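Local structure of FMN-dependent NADH:quinone oxidoreductase 1 (Bacillus anthracis, 3U7I) at residues Asn11-Val16 with Val101-Asn106; Ser21-Val26 with Ile147-Gly152; Phe27-Glu32 with Glu205-Ala210; Gly151-Asn156 with Arg186-Ala191. The protein probably uses FMN and NADH to reduce electrophilic quinones, giving resistance to thiol-specific stress, and to cleave the azo bond of aromatic azo compounds, working as a homodimer. One frame throughout, in Å; residues are numbered along the deposited sequence.

The four contacts follow one flavodoxin-like fold, a five-stranded parallel sheet flanked by helices. Interactions 1, 2 and 4 gather where strands 6-11, 97-103, 143-149 and 181-187 run out into loops: the centres of 1 and 2 lie about 8 Å apart, those of 2 and 4 about 9 Å, and the latter two share Gly151 and Gly152. In the sequence, 11-16, 21-26 and 27-32 pair in turn with 101-106, 147-152 and 205-210, while 4 joins the loop after strand 143-149 to the end of strand 181-187 and the turn that follows. These three lie at or beside the predicted FMN site, Ser21-Ser23; interaction 3, centred about 13 Å from 2, packs farther along helix 22-37 against helix 195-214.

Interaction 1: Asn11-Val16 with Val101-Asn106; sequences NAHPKV and VLPLHN
Ala12 N donates to Val101 O at 2.7 Å, and past this bond the two segments meet through side chains. The CB atoms of Ala12 and Leu102 touch at 4.0 Å, a spacing to which the small methyl of alanine is suited. Pro103 lays its ring over one face of the His13 imidazole: CG sits 3.9 Å from the centroid of the His13 ring, 14° off the normal and shifted toward the rim, a CH-pi contact. His13 CG, anti to the backbone N (chi1 -154°), lies 3.8 Å from Pro103 CD. Pro14 CD meets the same Pro103 CG, tip to tip. Here the parallel strands 6-11 and 97-103 of the flavodoxin-like sheet run out, and 11-16 begins the loop leading to helix 22-37; His13 also packs on Ser21 and Ser23 of the predicted FMN site. Histidine suits its place by offering a flat face to the proline CH groups and an in-plane ND1 to Lys15 N, 3.1 Å away. Asn11 holds the turn in the next shell. Its OD1 accepts His13 N at 3.0 Å from above the carbonyl plane, closing an Asx turn, while its ND2 donates to Val16 O at 2.6 Å and also to Asn48 OD1.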
loop_
_atom_site.group_PDB
_atom_site.type_symbol
_atom_site.label_atom_id
_atom_site.label_comp_id
_atom_site.label_asym_id
_atom_site.label_seq_id
_atom_site.Cartn_x
_atom_site.Cartn_y
_atom_site.Cartn_z
ATOM N N ASN C 11 9.645 11.776 1.436
ATOM C CA ASN C 11 10.228 10.922 2.460
ATOM C C ASN C 11 9.174 10.013 3.109
ATOM O O ASN C 11 8.356 10.471 3.911
ATOM C CB ASN C 11 10.922 11.790 3.509
ATOM C CG ASN C 11 11.517 10.981 4.641
ATOM O OD1 ASN C 11 11.478 9.745 4.637
ATOM N ND2 ASN C 11 12.092 11.681 5.619
ATOM N N ALA C 12 9.200 8.731 2.763
ATOM C CA ALA C 12 8.185 7.792 3.260
ATOM C C ALA C 12 8.650 6.966 4.478
ATOM O O ALA C 12 8.073 5.919 4.789
ATOM C CB ALA C 12 7.716 6.872 2.133
ATOM N N HIS C 13 9.689 7.437 5.163
ATOM C CA HIS C 13 10.232 6.715 6.308
ATOM C C HIS C 13 9.549 7.135 7.611
ATOM O O HIS C 13 9.545 8.304 7.950
ATOM C CB HIS C 13 11.742 6.941 6.425
ATOM C CG HIS C 13 12.458 5.823 7.118
ATOM N ND1 HIS C 13 12.154 5.431 8.404
ATOM C CD2 HIS C 13 13.446 4.998 6.697
ATOM C CE1 HIS C 13 12.930 4.418 8.750
ATOM N NE2 HIS C 13 13.722 4.135 7.733
ATOM N N PRO C 14 8.969 6.169 8.346
ATOM C CA PRO C 14 8.319 6.476 9.627
ATOM C C PRO C 14 9.220 7.226 10.631
ATOM O O PRO C 14 8.711 7.947 11.491
ATOM C CB PRO C 14 7.951 5.083 10.169
ATOM C CG PRO C 14 7.763 4.246 8.931
ATOM C CD PRO C 14 8.795 4.760 7.949
ATOM N N LYS C 15 10.537 7.058 10.535
ATOM C CA LYS C 15 11.444 7.731 11.463
ATOM C C LYS C 15 11.863 9.117 10.969
ATOM O O LYS C 15 12.658 9.803 11.620
ATOM C CB LYS C 15 12.683 6.879 11.736
ATOM C CG LYS C 15 12.420 5.596 12.502
ATOM C CD LYS C 15 13.714 5.096 13.086
ATOM C CE LYS C 15 13.536 3.771 13.768
ATOM N NZ LYS C 15 14.707 3.488 14.645
ATOM N N VAL C 16 11.339 9.506 9.808
ATOM C CA VAL C 16 11.517 10.851 9.253
ATOM C C VAL C 16 12.983 11.237 8.978
ATOM O O VAL C 16 13.440 11.186 7.838
ATOM C CB VAL C 16 10.828 11.925 10.144
ATOM C CG1 VAL C 16 10.783 13.274 9.429
ATOM C CG2 VAL C 16 9.421 11.473 10.529
ATOM N N VAL C 101 11.998 8.205 -0.795
ATOM C CA VAL C 101 12.794 7.468 0.189
ATOM C C VAL C 101 11.876 6.567 1.028
ATOM O O VAL C 101 10.926 7.039 1.654
ATOM C CB VAL C 101 13.591 8.434 1.115
ATOM C CG1 VAL C 101 14.623 7.673 1.965
ATOM C CG2 VAL C 101 14.265 9.543 0.280
ATOM N N LEU C 102 12.151 5.269 1.035
ATOM C CA LEU C 102 11.320 4.352 1.806
ATOM C C LEU C 102 12.085 3.142 2.290
ATOM O O LEU C 102 13.021 2.679 1.623
ATOM C CB LEU C 102 10.125 3.868 0.981
ATOM C CG LEU C 102 10.428 2.876 -0.146
ATOM C CD1 LEU C 102 9.168 2.113 -0.560
ATOM C CD2 LEU C 102 11.051 3.611 -1.330
ATOM N N PRO C 103 11.700 2.639 3.475
ATOM C CA PRO C 103 12.051 1.282 3.894
ATOM C C PRO C 103 11.007 0.327 3.326
ATOM O O PRO C 103 9.818 0.650 3.332
ATOM C CB PRO C 103 11.938 1.349 5.418
ATOM C CG PRO C 103 10.909 2.378 5.673
ATOM C CD PRO C 103 11.025 3.391 4.550
ATOM N N LEU C 104 11.448 -0.813 2.811
ATOM C CA LEU C 104 10.530 -1.839 2.336
ATOM C C LEU C 104 10.130 -2.717 3.511
ATOM O O LEU C 104 10.967 -3.449 4.064
ATOM C CB LEU C 104 11.179 -2.698 1.247
ATOM C CG LEU C 104 10.306 -3.812 0.665
ATOM C CD1 LEU C 104 9.042 -3.229 0.049
ATOM C CD2 LEU C 104 11.078 -4.619 -0.364
ATOM N N HIS C 105 8.862 -2.622 3.912
ATOM C CA HIS C 105 8.337 -3.515 4.931
ATOM C C HIS C 105 7.106 -4.216 4.393
ATOM O O HIS C 105 6.181 -3.568 3.900
ATOM C CB HIS C 105 7.994 -2.768 6.219
ATOM C CG HIS C 105 7.762 -3.677 7.390
ATOM N ND1 HIS C 105 8.622 -4.706 7.717
ATOM C CD2 HIS C 105 6.760 -3.722 8.302
ATOM C CE1 HIS C 105 8.163 -5.341 8.783
ATOM N NE2 HIS C 105 7.037 -4.761 9.160
ATOM N N ASN C 106 7.108 -5.544 4.480
ATOM C CA ASN C 106 5.977 -6.350 4.026
ATOM C C ASN C 106 5.605 -6.157 2.545
ATOM O O ASN C 106 4.429 -6.161 2.178
ATOM C CB ASN C 106 4.790 -6.148 4.965
ATOM C CG ASN C 106 5.102 -6.615 6.369
ATOM O OD1 ASN C 106 5.831 -7.591 6.552
ATOM N ND2 ASN C 106 4.580 -5.911 7.367
#

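Interaction 2: Ser21-Val26 with Ile147-Gly152; sequences SVSIKV and IQASGG
Ser23 and Val22 meet Ala149 in the first turn of helix 22-37, where Lys25 N donates to Ser21 O at 2.8 Å and where Val22, Ser23 and, a turn on, Val26 face Ile147 and Ala149. No hydrogen bond crosses this interface; its close approaches are van der Waals contacts of methyl groups with side chains and backbone. Ala149 CB is the pivot: it lies 3.7 Å from Ser23 CB and equally near Ser23 N, and Val22 CB approaches the same methyl at 4.0 Å. So small a side chain lets the helix come close: the axes of helix segment 22-26 and strand segment 147-149 approach to 7.6 Å, their N-to-C directions 147° apart, closer to antiparallel. In the flavodoxin-like fold this helix covers one face of the parallel sheet, and Ser21 to Ser23 are predicted to bind FMN. In one of the two modelled conformers of Ile147, CG2 meets Val26 CG1 at 4.0 Å and lies 3.8 Å from Ser23 O. Ser23 OG stands between its own backbone N and carbonyl carbon (chi1 63°); this buried hydroxyl has no hydrogen-bonding partner in the model. Helix 195-214 continues the apolar packing through Ala202 and Val206, both touching Val26.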
loop_
_atom_site.group_PDB
_atom_site.type_symbol
_atom_site.label_atom_id
_atom_site.label_comp_id
_atom_site.label_asym_id
_atom_site.label_seq_id
_atom_site.Cartn_x
_atom_site.Cartn_y
_atom_site.Cartn_z
ATOM N N SER C 21 18.982 5.241 9.896
ATOM C CA SER C 21 18.209 4.500 8.899
ATOM C C SER C 21 18.998 4.370 7.609
ATOM O O SER C 21 19.451 5.379 7.059
ATOM C CB SER C 21 16.887 5.210 8.603
ATOM O OG SER C 21 16.086 5.297 9.765
ATOM N N VAL C 22 19.150 3.138 7.122
ATOM C CA VAL C 22 19.914 2.892 5.893
ATOM C C VAL C 22 19.456 3.752 4.704
ATOM O O VAL C 22 20.279 4.388 4.035
ATOM C CB VAL C 22 19.922 1.405 5.502
ATOM C CG1 VAL C 22 20.658 1.215 4.186
ATOM C CG2 VAL C 22 20.580 0.580 6.597
ATOM N N SER C 23 18.147 3.780 4.453
ATOM C CA SER C 23 17.596 4.595 3.371
ATOM C C SER C 23 17.804 6.102 3.606
ATOM O O SER C 23 18.018 6.862 2.665
ATOM C CB SER C 23 16.118 4.274 3.130
ATOM O OG SER C 23 15.324 4.572 4.264
ATOM N N ILE C 24 17.749 6.531 4.861
ATOM C CA ILE C 24 17.999 7.936 5.188
ATOM C C ILE C 24 19.483 8.311 5.004
ATOM O O ILE C 24 19.785 9.374 4.467
ATOM C CB ILE C 24 17.488 8.292 6.607
ATOM C CG1 ILE C 24 15.962 8.108 6.682
ATOM C CG2 ILE C 24 17.876 9.714 6.974
ATOM C CD1 ILE C 24 15.376 8.131 8.094
ATOM N N LYS C 25 20.399 7.436 5.428
ATOM C CA LYS C 25 21.826 7.633 5.164
ATOM C C LYS C 25 22.102 7.745 3.676
ATOM O O LYS C 25 22.809 8.650 3.240
ATOM C CB LYS C 25 22.678 6.495 5.741
ATOM C CG LYS C 25 22.993 6.649 7.207
ATOM C CD LYS C 25 23.952 5.586 7.711
ATOM C CE LYS C 25 23.904 5.536 9.235
ATOM N NZ LYS C 25 25.212 5.191 9.870
ATOM N N VAL C 26 21.557 6.815 2.897
ATOM C CA VAL C 26 21.775 6.815 1.450
ATOM C C VAL C 26 21.194 8.073 0.788
ATOM O O VAL C 26 21.814 8.664 -0.097
ATOM C CB VAL C 26 21.199 5.540 0.800
ATOM C CG1 VAL C 26 21.392 5.566 -0.713
ATOM C CG2 VAL C 26 21.849 4.302 1.408
ATOM N N ILE C 147 14.732 5.564 -3.579
ATOM C CA ILE C 147 15.776 5.035 -2.707
ATOM C C ILE C 147 15.135 4.068 -1.717
ATOM O O ILE C 147 14.440 4.482 -0.787
ATOM C CB ILE C 147 16.518 6.170 -1.944
ATOM C CG1 ILE C 147 17.324 7.029 -2.929
ATOM C CG2 ILE C 147 17.434 5.585 -0.875
ATOM C CD1 ILE C 147 17.922 8.277 -2.309
ATOM N N GLN C 148 15.392 2.778 -1.898
ATOM C CA GLN C 148 14.740 1.741 -1.087
ATOM C C GLN C 148 15.718 0.871 -0.307
ATOM O O GLN C 148 16.604 0.249 -0.897
ATOM C CB GLN C 148 13.865 0.844 -1.982
ATOM C CG GLN C 148 13.209 -0.354 -1.279
ATOM C CD GLN C 148 12.361 -1.191 -2.235
ATOM O OE1 GLN C 148 11.165 -0.931 -2.411
ATOM N NE2 GLN C 148 12.977 -2.195 -2.863
ATOM N N ALA C 149 15.552 0.824 1.016
ATOM C CA ALA C 149 16.344 -0.064 1.868
ATOM C C ALA C 149 15.505 -1.273 2.207
ATOM O O ALA C 149 14.329 -1.128 2.554
ATOM C CB ALA C 149 16.765 0.645 3.151
ATOM N N SER C 150 16.095 -2.466 2.117
ATOM C CA SER C 150 15.351 -3.697 2.369
ATOM C C SER C 150 16.217 -4.733 3.054
ATOM O O SER C 150 17.428 -4.781 2.839
ATOM C CB SER C 150 14.777 -4.273 1.064
ATOM O OG SER C 150 15.797 -4.605 0.125
ATOM N N GLY C 151 15.585 -5.563 3.876
ATOM C CA GLY C 151 16.266 -6.663 4.530
ATOM C C GLY C 151 16.703 -7.721 3.535
ATOM O O GLY C 151 17.827 -8.208 3.602
ATOM N N GLY C 152 15.822 -8.071 2.602
ATOM C CA GLY C 152 16.121 -9.109 1.630
ATOM C C GLY C 152 16.748 -8.584 0.352
ATOM O O GLY C 152 16.944 -7.375 0.197
#

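Interaction 3: Phe27-Glu32 with Glu205-Ala210; sequences FKHFLE and EVEEAA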
loop_
_atom_site.group_PDB
_atom_site.type_symbol
_atom_site.label_atom_id
_atom_site.label_comp_id
_atom_site.label_asym_id
_atom_site.label_seq_id
_atom_site.Cartn_x
_atom_site.Cartn_y
_atom_site.Cartn_z
ATOM N N PHE C 27 20.006 8.480 1.232
ATOM C CA PHE C 27 19.380 9.713 0.755
ATOM C C PHE C 27 20.219 10.958 1.066
ATOM O O PHE C 27 20.378 11.843 0.220
ATOM C CB PHE C 27 17.976 9.885 1.352
ATOM C CG PHE C 27 17.477 11.302 1.292
ATOM C CD1 PHE C 27 17.241 11.910 0.067
ATOM C CD2 PHE C 27 17.273 12.034 2.454
ATOM C CE1 PHE C 27 16.801 13.219 -0.007
ATOM C CE2 PHE C 27 16.826 13.348 2.389
ATOM C CZ PHE C 27 16.594 13.940 1.153
ATOM N N LYS C 28 20.733 11.038 2.291
ATOM C CA LYS C 28 21.535 12.192 2.688
ATOM C C LYS C 28 22.834 12.264 1.878
ATOM O O LYS C 28 23.308 13.349 1.519
ATOM C CB LYS C 28 21.812 12.159 4.191
ATOM C CG LYS C 28 20.574 12.402 5.049
ATOM C CD LYS C 28 20.698 11.688 6.401
ATOM C CE LYS C 28 20.510 12.642 7.571
ATOM N NZ LYS C 28 21.539 13.727 7.551
ATOM N N HIS C 29 23.393 11.101 1.565
ATOM C CA HIS C 29 24.555 11.030 0.690
ATOM C C HIS C 29 24.176 11.523 -0.709
ATOM O O HIS C 29 24.905 12.320 -1.306
ATOM C CB HIS C 29 25.099 9.603 0.630
ATOM C CG HIS C 29 26.451 9.496 -0.009
ATOM N ND1 HIS C 29 27.614 9.826 0.653
ATOM C CD2 HIS C 29 26.822 9.097 -1.249
ATOM C CE1 HIS C 29 28.644 9.636 -0.155
ATOM N NE2 HIS C 29 28.189 9.199 -1.317
ATOM N N PHE C 30 23.035 11.051 -1.220
ATOM C CA PHE C 30 22.505 11.541 -2.490
ATOM C C PHE C 30 22.353 13.068 -2.487
ATOM O O PHE C 30 22.809 13.745 -3.413
ATOM C CB PHE C 30 21.157 10.889 -2.847
ATOM C CG PHE C 30 20.428 11.594 -3.971
ATOM C CD1 PHE C 30 20.774 11.363 -5.297
ATOM C CD2 PHE C 30 19.424 12.514 -3.698
ATOM C CE1 PHE C 30 20.115 12.028 -6.331
ATOM C CE2 PHE C 30 18.771 13.186 -4.724
ATOM C CZ PHE C 30 19.114 12.939 -6.042
ATOM N N LEU C 31 21.716 13.602 -1.446
ATOM C CA LEU C 31 21.376 15.022 -1.419
ATOM C C LEU C 31 22.615 15.914 -1.403
ATOM O O LEU C 31 22.655 16.953 -2.072
ATOM C CB LEU C 31 20.457 15.343 -0.238
ATOM C CG LEU C 31 19.816 16.737 -0.257
ATOM C CD1 LEU C 31 18.899 16.904 -1.464
ATOM C CD2 LEU C 31 19.058 17.001 1.037
ATOM N N GLU C 32 23.623 15.505 -0.641
ATOM C CA GLU C 32 24.893 16.223 -0.596
ATOM C C GLU C 32 25.541 16.246 -1.978
ATOM O O GLU C 32 25.980 17.291 -2.462
ATOM C CB GLU C 32 25.828 15.566 0.417
ATOM C CG GLU C 32 27.163 16.275 0.588
ATOM C CD GLU C 32 28.073 15.586 1.598
ATOM O OE1 GLU C 32 27.631 14.612 2.250
ATOM O OE2 GLU C 32 29.236 16.025 1.737
ATOM N N GLU C 205 25.964 4.211 -6.285
ATOM C CA GLU C 205 24.824 4.328 -7.191
ATOM C C GLU C 205 24.121 5.683 -7.124
ATOM O O GLU C 205 23.678 6.208 -8.155
ATOM C CB GLU C 205 23.797 3.237 -6.900
ATOM C CG GLU C 205 24.247 1.845 -7.227
ATOM C CD GLU C 205 23.074 0.893 -7.280
ATOM O OE1 GLU C 205 23.139 -0.162 -6.610
ATOM O OE2 GLU C 205 22.086 1.206 -7.987
ATOM N N VAL C 206 23.994 6.244 -5.921
ATOM C CA VAL C 206 23.290 7.521 -5.787
ATOM C C VAL C 206 24.169 8.709 -6.177
ATOM O O VAL C 206 23.657 9.793 -6.476
ATOM C CB VAL C 206 22.679 7.732 -4.381
ATOM C CG1 VAL C 206 21.523 6.755 -4.154
ATOM C CG2 VAL C 206 23.743 7.596 -3.301
ATOM N N GLU C 207 25.485 8.511 -6.169
ATOM C CA GLU C 207 26.391 9.490 -6.767
ATOM C C GLU C 207 26.174 9.529 -8.278
ATOM O O GLU C 207 25.997 10.593 -8.865
ATOM C CB GLU C 207 27.849 9.152 -6.462
ATOM C CG GLU C 207 28.243 9.351 -5.024
ATOM C CD GLU C 207 29.659 8.867 -4.744
ATOM O OE1 GLU C 207 30.414 8.632 -5.715
ATOM O OE2 GLU C 207 30.010 8.716 -3.554
ATOM N N GLU C 208 26.197 8.360 -8.901
ATOM C CA GLU C 208 25.942 8.253 -10.330
ATOM C C GLU C 208 24.562 8.802 -10.707
ATOM O O GLU C 208 24.410 9.420 -11.760
ATOM C CB GLU C 208 26.096 6.797 -10.778
ATOM C CG GLU C 208 27.514 6.264 -10.625
ATOM C CD GLU C 208 27.580 4.742 -10.580
ATOM O OE1 GLU C 208 26.696 4.116 -9.950
ATOM O OE2 GLU C 208 28.525 4.171 -11.169
ATOM N N ALA C 209 23.564 8.581 -9.848
ATOM C CA ALA C 209 22.213 9.114 -10.064
ATOM C C ALA C 209 22.180 10.636 -9.946
ATOM O O ALA C 209 21.474 11.310 -10.698
ATOM C CB ALA C 209 21.224 8.490 -9.081
ATOM N N ALA C 210 22.942 11.165 -8.989
ATOM C CA ALA C 210 23.065 12.607 -8.786
ATOM C C ALA C 210 23.663 13.295 -10.016
ATOM O O ALA C 210 23.158 14.328 -10.461
ATOM C CB ALA C 210 23.906 12.895 -7.547
#
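His29 and Phe30 of helix 22-37 meet Val206, Glu207 and Ala210 of helix 195-214 where these two helices of the flavodoxin-like fold lie side by side; the axes of segments 27-32 and 205-210 approach to 8.7 Å, their N-to-C directions 34° apart. Phe30 and Val206 form the apolar centre, with Phe30 CB against Val206 CB at 3.8 Å. Phe30 holds CG anti to its backbone N (chi1 167°), and the ring beyond brings an edge to the second helix: CD1 lies 3.5 Å from Val206 O, near the ring plane, and CE1 is 4.1 Å from Ala210 CB. Alanine suits that place because its short side chain lets the aromatic ring come up close to the helix backbone. Leu145 of strand 143-149 also touches Phe30. Val206, whose branched side chain presents short methyls on this buried side, turns CG2 between its backbone N and carbonyl carbon, 4.0 Å from His29 CD2 at the imidazole edge. At the partly exposed rim the contact becomes polar, and a histidine ring N-H suits a carboxylate there. Tyr203 stacks on the His29 ring. Glu207, extended beyond CG, crosses obliquely to the imidazole, the ring and carboxylate planes 31° apart. His29 NE2 donates almost straight to Glu207 OE2 at 2.9 Å, with the oxygen in the ring plane and receiving the bond on its anti lone pair.

Interaction 4: Gly151-Asn156 with Arg186-Ala191; sequences GGIYTN and RAQGTA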
loop_
_atom_site.group_PDB
_atom_site.type_symbol
_atom_site.label_atom_id
_atom_site.label_comp_id
_atom_site.label_asym_id
_atom_site.label_seq_id
_atom_site.Cartn_x
_atom_site.Cartn_y
_atom_site.Cartn_z
ATOM N N GLY C 151 15.585 -5.563 3.876
ATOM C CA GLY C 151 16.266 -6.663 4.530
ATOM C C GLY C 151 16.703 -7.721 3.535
ATOM O O GLY C 151 17.827 -8.208 3.602
ATOM N N GLY C 152 15.822 -8.071 2.602
ATOM C CA GLY C 152 16.121 -9.109 1.630
ATOM C C GLY C 152 16.748 -8.584 0.352
ATOM O O GLY C 152 16.944 -7.375 0.197
ATOM N N ILE C 153 17.074 -9.499 -0.558
ATOM C CA ILE C 153 17.655 -9.142 -1.850
ATOM C C ILE C 153 16.648 -9.414 -2.970
ATOM O O ILE C 153 16.017 -10.477 -3.004
ATOM C CB ILE C 153 18.981 -9.888 -2.087
ATOM C CG1 ILE C 153 20.080 -9.266 -1.226
ATOM C CG2 ILE C 153 19.382 -9.857 -3.553
ATOM C CD1 ILE C 153 21.356 -10.067 -1.179
ATOM N N TYR C 154 16.501 -8.445 -3.876
ATOM C CA TYR C 154 15.403 -8.439 -4.847
ATOM C C TYR C 154 15.847 -8.541 -6.306
ATOM O O TYR C 154 15.023 -8.539 -7.223
ATOM C CB TYR C 154 14.517 -7.201 -4.627
ATOM C CG TYR C 154 13.749 -7.324 -3.335
ATOM C CD1 TYR C 154 12.476 -7.889 -3.310
ATOM C CD2 TYR C 154 14.319 -6.936 -2.128
ATOM C CE1 TYR C 154 11.783 -8.041 -2.119
ATOM C CE2 TYR C 154 13.632 -7.086 -0.932
ATOM C CZ TYR C 154 12.368 -7.636 -0.935
ATOM O OH TYR C 154 11.689 -7.780 0.253
ATOM N N THR C 155 17.150 -8.664 -6.513
ATOM C CA THR C 155 17.707 -8.648 -7.855
ATOM C C THR C 155 18.179 -10.030 -8.335
ATOM O O THR C 155 18.977 -10.128 -9.274
ATOM C CB THR C 155 18.853 -7.633 -7.937
ATOM O OG1 THR C 155 19.681 -7.764 -6.771
ATOM C CG2 THR C 155 18.290 -6.219 -7.995
ATOM N N ASN C 156 17.677 -11.091 -7.701
ATOM C CA ASN C 156 18.035 -12.461 -8.074
ATOM C C ASN C 156 17.018 -13.134 -9.012
ATOM O O ASN C 156 17.129 -14.335 -9.296
ATOM C CB ASN C 156 18.223 -13.336 -6.827
ATOM C CG ASN C 156 19.291 -12.809 -5.887
ATOM O OD1 ASN C 156 20.330 -12.306 -6.319
ATOM N ND2 ASN C 156 19.040 -12.932 -4.588
ATOM N N ARG C 186 18.557 0.186 -4.858
ATOM C CA ARG C 186 18.216 -0.791 -3.831
ATOM C C ARG C 186 19.357 -0.991 -2.839
ATOM O O ARG C 186 20.330 -1.700 -3.124
ATOM C CB ARG C 186 17.849 -2.136 -4.467
ATOM C CG ARG C 186 16.605 -2.104 -5.340
ATOM C CD ARG C 186 16.224 -3.507 -5.804
ATOM N NE ARG C 186 15.028 -3.488 -6.643
ATOM C CZ ARG C 186 15.021 -3.122 -7.920
ATOM N NH1 ARG C 186 16.143 -2.736 -8.516
ATOM N NH2 ARG C 186 13.890 -3.139 -8.604
ATOM N N ALA C 187 19.235 -0.364 -1.672
ATOM C CA ALA C 187 20.152 -0.631 -0.576
ATOM C C ALA C 187 19.653 -1.907 0.092
ATOM O O ALA C 187 19.139 -1.881 1.213
ATOM C CB ALA C 187 20.162 0.521 0.400
ATOM N N GLN C 188 19.808 -3.020 -0.618
ATOM C CA GLN C 188 19.186 -4.282 -0.245
ATOM C C GLN C 188 20.127 -5.202 0.527
ATOM O O GLN C 188 21.347 -5.013 0.528
ATOM C CB GLN C 188 18.702 -4.998 -1.504
ATOM C CG GLN C 188 19.804 -5.187 -2.541
ATOM C CD GLN C 188 19.308 -5.865 -3.803
ATOM O OE1 GLN C 188 18.112 -6.116 -3.952
ATOM N NE2 GLN C 188 20.226 -6.168 -4.717
ATOM N N GLY C 189 19.544 -6.211 1.172
ATOM C CA GLY C 189 20.304 -7.198 1.912
ATOM C C GLY C 189 20.866 -6.693 3.229
ATOM O O GLY C 189 21.926 -7.140 3.653
ATOM N N THR C 190 20.160 -5.776 3.889
ATOM C CA THR C 190 20.622 -5.268 5.185
ATOM C C THR C 190 20.550 -6.339 6.294
ATOM O O THR C 190 21.112 -6.162 7.384
ATOM C CB THR C 190 19.862 -3.980 5.625
ATOM O OG1 THR C 190 18.497 -4.294 5.951
ATOM C CG2 THR C 190 19.905 -2.917 4.524
ATOM N N ALA C 191 19.865 -7.444 6.017
ATOM C CA ALA C 191 19.730 -8.510 7.008
ATOM C C ALA C 191 20.762 -9.612 6.806
ATOM O O ALA C 191 20.987 -10.423 7.706
ATOM C CB ALA C 191 18.329 -9.089 6.985
#
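The amide of Gln188 bonds both Tyr154 and Thr155, and glutamine suits its place by accepting with one atom of that amide and donating with the other. OE1 takes Tyr154 N at 2.8 Å, the donor standing above the carbonyl plane, and NE2 gives to Thr155 OG1 at 2.7 Å, the hydroxyl oxygen lying close to the amide plane. The two bonds restrain the rotation of the amide, which reaches them on a chain extended beyond CG.

Backbone bonds join the other ends of the segments. Gly189 N donates to Gly152 O at 3.0 Å, and Ala191 N donates to Gly151 O at 3.3 Å. Gly189 CA adds a CA-H...O contact to Gly151 O at 3.2 Å. Gly189 has a positive phi of 74°, easily adopted by a residue without a side chain.

Van der Waals contacts accompany these bonds. Ile153 CG1 rests 3.8 Å from Gly189 CA, while the Ile153 side chain crosses that of Gln188 at about a right angle. Thr155 CG2 touches Arg186 CD at 4.1 Å, and beyond this point Arg186 NE makes a salt bridge with Glu164 OE2.

The contact ties the loop after strand 143-149 to the end of strand 181-187, at one edge of the flavodoxin-like sheet. Nearby, Thr190 packs on Val22 of helix 22-37, a residue predicted to bind FMN, and on Val198 of helix 195-214.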